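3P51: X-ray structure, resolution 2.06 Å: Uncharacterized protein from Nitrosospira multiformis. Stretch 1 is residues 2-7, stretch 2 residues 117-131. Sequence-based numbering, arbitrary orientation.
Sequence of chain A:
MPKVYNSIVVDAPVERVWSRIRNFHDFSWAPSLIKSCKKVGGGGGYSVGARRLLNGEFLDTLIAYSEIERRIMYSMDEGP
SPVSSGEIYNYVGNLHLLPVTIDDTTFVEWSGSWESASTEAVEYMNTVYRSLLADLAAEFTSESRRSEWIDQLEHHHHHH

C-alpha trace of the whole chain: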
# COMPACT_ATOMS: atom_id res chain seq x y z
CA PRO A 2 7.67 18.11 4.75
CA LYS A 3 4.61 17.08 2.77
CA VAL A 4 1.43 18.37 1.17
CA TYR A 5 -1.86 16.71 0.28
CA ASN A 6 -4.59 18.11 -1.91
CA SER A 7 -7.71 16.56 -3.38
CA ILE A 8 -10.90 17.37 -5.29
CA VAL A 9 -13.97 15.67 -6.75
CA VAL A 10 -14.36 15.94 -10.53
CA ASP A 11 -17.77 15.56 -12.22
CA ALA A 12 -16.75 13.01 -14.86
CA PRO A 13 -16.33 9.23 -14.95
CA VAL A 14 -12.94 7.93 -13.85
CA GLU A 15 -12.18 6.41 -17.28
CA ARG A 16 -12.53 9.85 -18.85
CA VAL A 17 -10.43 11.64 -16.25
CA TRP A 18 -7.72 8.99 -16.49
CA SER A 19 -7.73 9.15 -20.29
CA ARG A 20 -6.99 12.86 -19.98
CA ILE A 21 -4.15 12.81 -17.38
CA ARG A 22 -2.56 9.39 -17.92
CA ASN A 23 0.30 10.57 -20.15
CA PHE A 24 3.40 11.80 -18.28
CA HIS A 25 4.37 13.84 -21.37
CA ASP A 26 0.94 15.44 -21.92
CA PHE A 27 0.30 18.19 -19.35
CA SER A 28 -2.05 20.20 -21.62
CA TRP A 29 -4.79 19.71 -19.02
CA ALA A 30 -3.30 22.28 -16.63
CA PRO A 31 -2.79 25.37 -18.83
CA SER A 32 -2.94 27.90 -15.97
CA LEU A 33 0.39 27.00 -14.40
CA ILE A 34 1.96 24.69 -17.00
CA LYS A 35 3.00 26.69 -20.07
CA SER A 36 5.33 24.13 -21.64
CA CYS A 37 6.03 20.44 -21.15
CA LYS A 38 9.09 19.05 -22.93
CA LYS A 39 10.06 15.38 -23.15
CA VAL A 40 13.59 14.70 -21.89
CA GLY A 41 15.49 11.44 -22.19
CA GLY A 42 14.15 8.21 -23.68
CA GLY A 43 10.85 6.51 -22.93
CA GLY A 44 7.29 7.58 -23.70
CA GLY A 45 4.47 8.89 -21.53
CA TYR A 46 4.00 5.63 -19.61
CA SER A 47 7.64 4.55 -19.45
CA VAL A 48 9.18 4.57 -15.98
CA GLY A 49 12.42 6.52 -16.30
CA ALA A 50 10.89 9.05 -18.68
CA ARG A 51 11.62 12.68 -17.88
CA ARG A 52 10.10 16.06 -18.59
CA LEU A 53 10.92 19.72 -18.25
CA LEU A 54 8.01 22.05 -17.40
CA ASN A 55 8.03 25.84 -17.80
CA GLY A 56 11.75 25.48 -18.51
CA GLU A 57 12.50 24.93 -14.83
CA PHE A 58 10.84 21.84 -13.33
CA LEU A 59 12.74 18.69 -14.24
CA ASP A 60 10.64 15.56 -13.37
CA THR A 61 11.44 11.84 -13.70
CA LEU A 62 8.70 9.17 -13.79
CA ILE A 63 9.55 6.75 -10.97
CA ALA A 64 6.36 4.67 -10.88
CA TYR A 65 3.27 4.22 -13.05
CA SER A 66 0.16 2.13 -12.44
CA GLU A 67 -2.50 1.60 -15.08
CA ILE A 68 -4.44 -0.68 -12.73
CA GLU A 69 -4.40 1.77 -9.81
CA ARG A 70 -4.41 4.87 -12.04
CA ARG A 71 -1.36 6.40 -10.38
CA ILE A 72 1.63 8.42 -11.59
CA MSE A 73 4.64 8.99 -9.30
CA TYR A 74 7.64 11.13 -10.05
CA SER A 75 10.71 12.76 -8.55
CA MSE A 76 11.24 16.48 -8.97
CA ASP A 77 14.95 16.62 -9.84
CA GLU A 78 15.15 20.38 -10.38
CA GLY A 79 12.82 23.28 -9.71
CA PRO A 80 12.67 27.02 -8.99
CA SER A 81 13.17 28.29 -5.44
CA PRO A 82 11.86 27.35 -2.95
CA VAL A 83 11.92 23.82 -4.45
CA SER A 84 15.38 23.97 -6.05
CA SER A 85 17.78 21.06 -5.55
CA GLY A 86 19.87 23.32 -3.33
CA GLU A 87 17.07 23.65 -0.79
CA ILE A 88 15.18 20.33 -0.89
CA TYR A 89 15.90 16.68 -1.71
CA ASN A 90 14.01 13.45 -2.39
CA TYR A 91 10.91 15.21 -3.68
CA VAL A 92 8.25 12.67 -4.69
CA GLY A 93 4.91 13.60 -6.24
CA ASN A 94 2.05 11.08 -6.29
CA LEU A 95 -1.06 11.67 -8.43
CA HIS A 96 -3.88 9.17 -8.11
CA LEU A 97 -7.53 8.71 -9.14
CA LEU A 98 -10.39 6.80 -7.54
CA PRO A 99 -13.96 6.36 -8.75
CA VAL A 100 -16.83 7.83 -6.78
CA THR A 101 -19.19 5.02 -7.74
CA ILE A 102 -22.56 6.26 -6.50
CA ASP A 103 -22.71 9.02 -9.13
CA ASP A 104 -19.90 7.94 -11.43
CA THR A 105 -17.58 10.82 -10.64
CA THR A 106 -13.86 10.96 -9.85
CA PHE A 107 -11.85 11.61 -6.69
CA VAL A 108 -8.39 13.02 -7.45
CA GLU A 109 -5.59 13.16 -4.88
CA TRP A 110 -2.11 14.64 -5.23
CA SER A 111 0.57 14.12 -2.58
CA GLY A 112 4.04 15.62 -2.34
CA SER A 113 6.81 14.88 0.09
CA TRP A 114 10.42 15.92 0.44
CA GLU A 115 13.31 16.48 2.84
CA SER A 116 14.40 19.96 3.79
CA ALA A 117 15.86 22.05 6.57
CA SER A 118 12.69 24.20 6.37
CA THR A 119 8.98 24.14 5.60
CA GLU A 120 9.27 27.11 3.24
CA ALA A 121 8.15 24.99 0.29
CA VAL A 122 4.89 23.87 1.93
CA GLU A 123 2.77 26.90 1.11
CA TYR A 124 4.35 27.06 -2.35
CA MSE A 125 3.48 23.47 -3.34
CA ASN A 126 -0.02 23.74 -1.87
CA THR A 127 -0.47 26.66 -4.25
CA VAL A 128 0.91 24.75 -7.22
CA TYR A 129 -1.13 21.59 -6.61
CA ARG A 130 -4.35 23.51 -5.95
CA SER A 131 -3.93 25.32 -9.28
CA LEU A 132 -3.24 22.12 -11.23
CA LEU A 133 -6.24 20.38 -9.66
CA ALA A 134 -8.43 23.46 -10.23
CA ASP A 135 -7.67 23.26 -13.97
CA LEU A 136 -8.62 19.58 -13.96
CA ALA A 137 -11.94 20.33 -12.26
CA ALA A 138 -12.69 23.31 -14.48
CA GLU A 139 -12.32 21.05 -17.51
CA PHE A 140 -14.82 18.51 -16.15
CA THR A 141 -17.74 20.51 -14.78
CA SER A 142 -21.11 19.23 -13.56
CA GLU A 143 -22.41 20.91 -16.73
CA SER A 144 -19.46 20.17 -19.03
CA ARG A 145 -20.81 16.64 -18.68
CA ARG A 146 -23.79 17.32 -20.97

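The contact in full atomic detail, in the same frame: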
# COMPACT_ATOMS: atom_id res chain seq x y z
N PRO A 2 9.06 17.68 4.63
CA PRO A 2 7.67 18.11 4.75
C PRO A 2 6.81 17.44 3.70
O PRO A 2 7.33 16.75 2.83
CB PRO A 2 7.75 19.61 4.48
CG PRO A 2 9.13 19.99 5.01
CD PRO A 2 10.00 18.81 4.67
N LYS A 3 5.50 17.65 3.77
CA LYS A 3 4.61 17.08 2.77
C LYS A 3 3.36 17.92 2.58
O LYS A 3 3.00 18.74 3.43
CB LYS A 3 4.26 15.65 3.14
CG LYS A 3 3.62 15.47 4.50
CD LYS A 3 3.51 13.98 4.83
CE LYS A 3 4.85 13.28 4.62
NZ LYS A 3 4.78 11.81 4.85
N VAL A 4 2.70 17.72 1.45
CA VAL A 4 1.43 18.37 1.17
C VAL A 4 0.45 17.34 0.65
O VAL A 4 0.85 16.30 0.11
CB VAL A 4 1.58 19.50 0.15
CG1 VAL A 4 2.39 20.65 0.75
CG2 VAL A 4 2.25 18.96 -1.13
N TYR A 5 -0.84 17.61 0.80
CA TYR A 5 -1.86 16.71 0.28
C TYR A 5 -3.04 17.53 -0.14
O TYR A 5 -3.60 18.28 0.66
CB TYR A 5 -2.29 15.71 1.35
CG TYR A 5 -3.41 14.79 0.87
CD1 TYR A 5 -3.12 13.61 0.20
CD2 TYR A 5 -4.74 15.12 1.09
CE1 TYR A 5 -4.14 12.76 -0.24
CE2 TYR A 5 -5.77 14.29 0.65
CZ TYR A 5 -5.46 13.11 -0.01
OH TYR A 5 -6.47 12.28 -0.46
N ASN A 6 -3.43 17.40 -1.41
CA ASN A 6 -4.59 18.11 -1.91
C ASN A 6 -5.47 17.21 -2.76
O ASN A 6 -4.97 16.36 -3.50
CB ASN A 6 -4.17 19.32 -2.72
CG ASN A 6 -3.45 20.36 -1.88
OD1 ASN A 6 -4.09 21.22 -1.26
ND2 ASN A 6 -2.13 20.27 -1.84
N SER A 7 -6.78 17.42 -2.68
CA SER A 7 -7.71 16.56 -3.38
C SER A 7 -8.98 17.30 -3.77
O SER A 7 -9.33 18.33 -3.17
CB SER A 7 -8.04 15.33 -2.52
OG SER A 7 -8.64 15.71 -1.29
N ALA A 117 15.59 21.42 5.30
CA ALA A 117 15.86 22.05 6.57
C ALA A 117 14.70 22.97 6.99
O ALA A 117 14.62 23.38 8.14
CB ALA A 117 17.18 22.82 6.53
N SER A 118 13.81 23.31 6.05
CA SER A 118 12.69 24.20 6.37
C SER A 118 11.37 23.73 5.79
O SER A 118 11.32 22.76 5.03
CB SER A 118 12.98 25.63 5.90
OG SER A 118 12.77 25.78 4.51
N THR A 119 10.30 24.43 6.14
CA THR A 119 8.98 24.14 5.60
C THR A 119 8.58 25.19 4.57
O THR A 119 7.42 25.27 4.18
CB THR A 119 7.91 24.09 6.71
OG1 THR A 119 7.79 25.39 7.32
CG2 THR A 119 8.29 23.07 7.77
N GLU A 120 9.54 26.00 4.14
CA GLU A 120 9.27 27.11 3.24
C GLU A 120 8.52 26.68 1.99
O GLU A 120 7.71 27.42 1.45
CB GLU A 120 10.59 27.80 2.86
CG GLU A 120 10.42 29.01 1.95
CD GLU A 120 11.75 29.62 1.52
OE1 GLU A 120 11.73 30.55 0.68
OE2 GLU A 120 12.80 29.17 2.02
N ALA A 121 8.78 25.46 1.52
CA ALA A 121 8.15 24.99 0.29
C ALA A 121 6.71 24.53 0.46
O ALA A 121 6.05 24.22 -0.54
CB ALA A 121 8.98 23.89 -0.34
N VAL A 122 6.22 24.46 1.69
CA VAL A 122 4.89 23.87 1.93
C VAL A 122 3.80 24.74 1.33
O VAL A 122 2.98 24.26 0.54
CB VAL A 122 4.61 23.64 3.44
CG1 VAL A 122 3.11 23.46 3.69
CG2 VAL A 122 5.38 22.43 3.96
N GLU A 123 3.78 26.01 1.68
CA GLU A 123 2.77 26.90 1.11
C GLU A 123 2.89 26.91 -0.41
O GLU A 123 1.88 26.86 -1.11
CB GLU A 123 2.92 28.33 1.65
CG GLU A 123 2.05 29.33 0.89
CD GLU A 123 1.95 30.69 1.57
OE1 GLU A 123 2.99 31.23 2.01
OE2 GLU A 123 0.82 31.23 1.66
N TYR A 124 4.12 26.96 -0.91
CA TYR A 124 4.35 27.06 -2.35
C TYR A 124 3.78 25.87 -3.13
O TYR A 124 3.12 26.04 -4.17
CB TYR A 124 5.84 27.28 -2.66
CG TYR A 124 6.17 27.33 -4.14
CD1 TYR A 124 6.19 28.53 -4.83
CD2 TYR A 124 6.45 26.16 -4.85
CE1 TYR A 124 6.48 28.58 -6.19
CE2 TYR A 124 6.75 26.20 -6.20
CZ TYR A 124 6.76 27.40 -6.87
OH TYR A 124 7.05 27.43 -8.21
N MSE A 125 4.00 24.65 -2.64
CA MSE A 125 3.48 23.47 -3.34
C MSE A 125 1.96 23.31 -3.18
O MSE A 125 1.28 22.87 -4.11
CB MSE A 125 4.22 22.20 -2.94
CG MSE A 125 5.68 22.18 -3.41
SE MSE A 125 5.92 22.47 -5.36
CE MSE A 125 4.92 20.92 -6.00
N ASN A 126 1.43 23.68 -2.02
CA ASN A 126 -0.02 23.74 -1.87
C ASN A 126 -0.63 24.61 -2.96
O ASN A 126 -1.64 24.27 -3.56
CB ASN A 126 -0.43 24.28 -0.49
CG ASN A 126 -0.46 23.20 0.57
OD1 ASN A 126 -0.68 22.02 0.27
ND2 ASN A 126 -0.24 23.58 1.82
N THR A 127 0.01 25.74 -3.23
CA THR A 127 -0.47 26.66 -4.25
C THR A 127 -0.40 26.05 -5.64
O THR A 127 -1.35 26.14 -6.41
CB THR A 127 0.30 27.99 -4.21
OG1 THR A 127 -0.10 28.73 -3.04
CG2 THR A 127 0.01 28.82 -5.45
N VAL A 128 0.74 25.45 -5.95
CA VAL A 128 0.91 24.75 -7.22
C VAL A 128 -0.13 23.63 -7.41
O VAL A 128 -0.88 23.63 -8.39
CB VAL A 128 2.34 24.19 -7.37
CG1 VAL A 128 2.40 23.11 -8.45
CG2 VAL A 128 3.33 25.33 -7.67
N TYR A 129 -0.18 22.69 -6.48
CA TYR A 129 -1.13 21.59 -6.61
C TYR A 129 -2.59 22.03 -6.68
O TYR A 129 -3.36 21.46 -7.42
CB TYR A 129 -0.92 20.55 -5.51
CG TYR A 129 0.33 19.74 -5.75
CD1 TYR A 129 0.68 19.35 -7.03
CD2 TYR A 129 1.19 19.41 -4.71
CE1 TYR A 129 1.83 18.62 -7.28
CE2 TYR A 129 2.34 18.68 -4.94
CZ TYR A 129 2.66 18.29 -6.22
OH TYR A 129 3.80 17.56 -6.47
N ARG A 130 -2.96 23.05 -5.93
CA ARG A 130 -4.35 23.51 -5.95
C ARG A 130 -4.69 24.09 -7.32
O ARG A 130 -5.80 23.91 -7.82
CB ARG A 130 -4.61 24.51 -4.82
CG ARG A 130 -4.70 23.83 -3.47
CD ARG A 130 -4.46 24.77 -2.30
NE ARG A 130 -4.36 24.04 -1.04
CZ ARG A 130 -4.06 24.60 0.13
NH1 ARG A 130 -3.82 25.91 0.20
NH2 ARG A 130 -3.99 23.85 1.23
N SER A 131 -3.73 24.76 -7.94
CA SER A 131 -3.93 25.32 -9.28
C SER A 131 -4.07 24.23 -10.33
O SER A 131 -4.95 24.29 -11.18
CB SER A 131 -2.79 26.27 -9.65
OG SER A 131 -2.86 26.59 -11.03
O HOH W 1 -1.44 20.16 2.02
O HOH W 2 -4.20 21.05 1.66

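What holds the strand to the helix most firmly? The carboxamide of Asn6 works in both directions. Its OD1 accepts a hydrogen bond from Arg130 NE at 2.8 Å, with an N-H...O angle of 156°, and its ND2 donates to Asn126 OD1 at 3.1 Å, with an angle of 166°. Asn126 and Arg130 lie one helical turn apart, so a single amide spans both. The CA-to-CB bond of Asn6 points toward the helix, whereas those of Asn126 and Arg130 point sideways and the ends of their side chains come nearer. Asn6 OD1 meets the guanidinium at its edge, near its plane, as suits a bond to NE.

How does water extend this polar patch? Water 1 links backbone to side chain: it accepts from Tyr5 N at 2.9 Å and lies 2.7 Å from Asn126 OD1, to which it can donate. Tyr5 N and Asn126 OD1 are themselves 4.4 Å apart, a gap the water spans. Water 2 sits beside the arginine, accepting from Arg130 NH2 at 2.8 Å and lying 2.9 Å from Asn6 OD1, a second route between the two residues already joined directly through NE.

Where does the contact turn apolar? It does so at Val4, whose CA-to-CB bond points toward the helix and which is covered more by the other stretch than any other residue here. Its CG2 packs 3.8 Å from Tyr129 CD2, at the edge of the ring, and 4.2 Å from Met125 CB. Met125, a selenomethionine, starts toward the strand, but the end of its side chain leads away, so its part in the contact is made near the backbone. Val4 CG1 lies 4.1 Å from Val122 CG1 and 3.4 Å from Asn126 OD1, placing this methyl at the border between the apolar packing and the amide network.

How does the contact finish at Pro2? Pro2 CB packs 3.7 Å from Val122 CG2, while Pro2 CG reaches Ser118 O at 3.5 Å, in the loop before the helix. Strand and helix run in nearly the same direction, 23° apart, with a closest axial approach of 8.3 Å. Pro2, Val4 and Asn6 therefore meet successively later parts of stretch 2, while the alternation of the strand turns the CA-to-CB bonds of Lys3 and Tyr5 away.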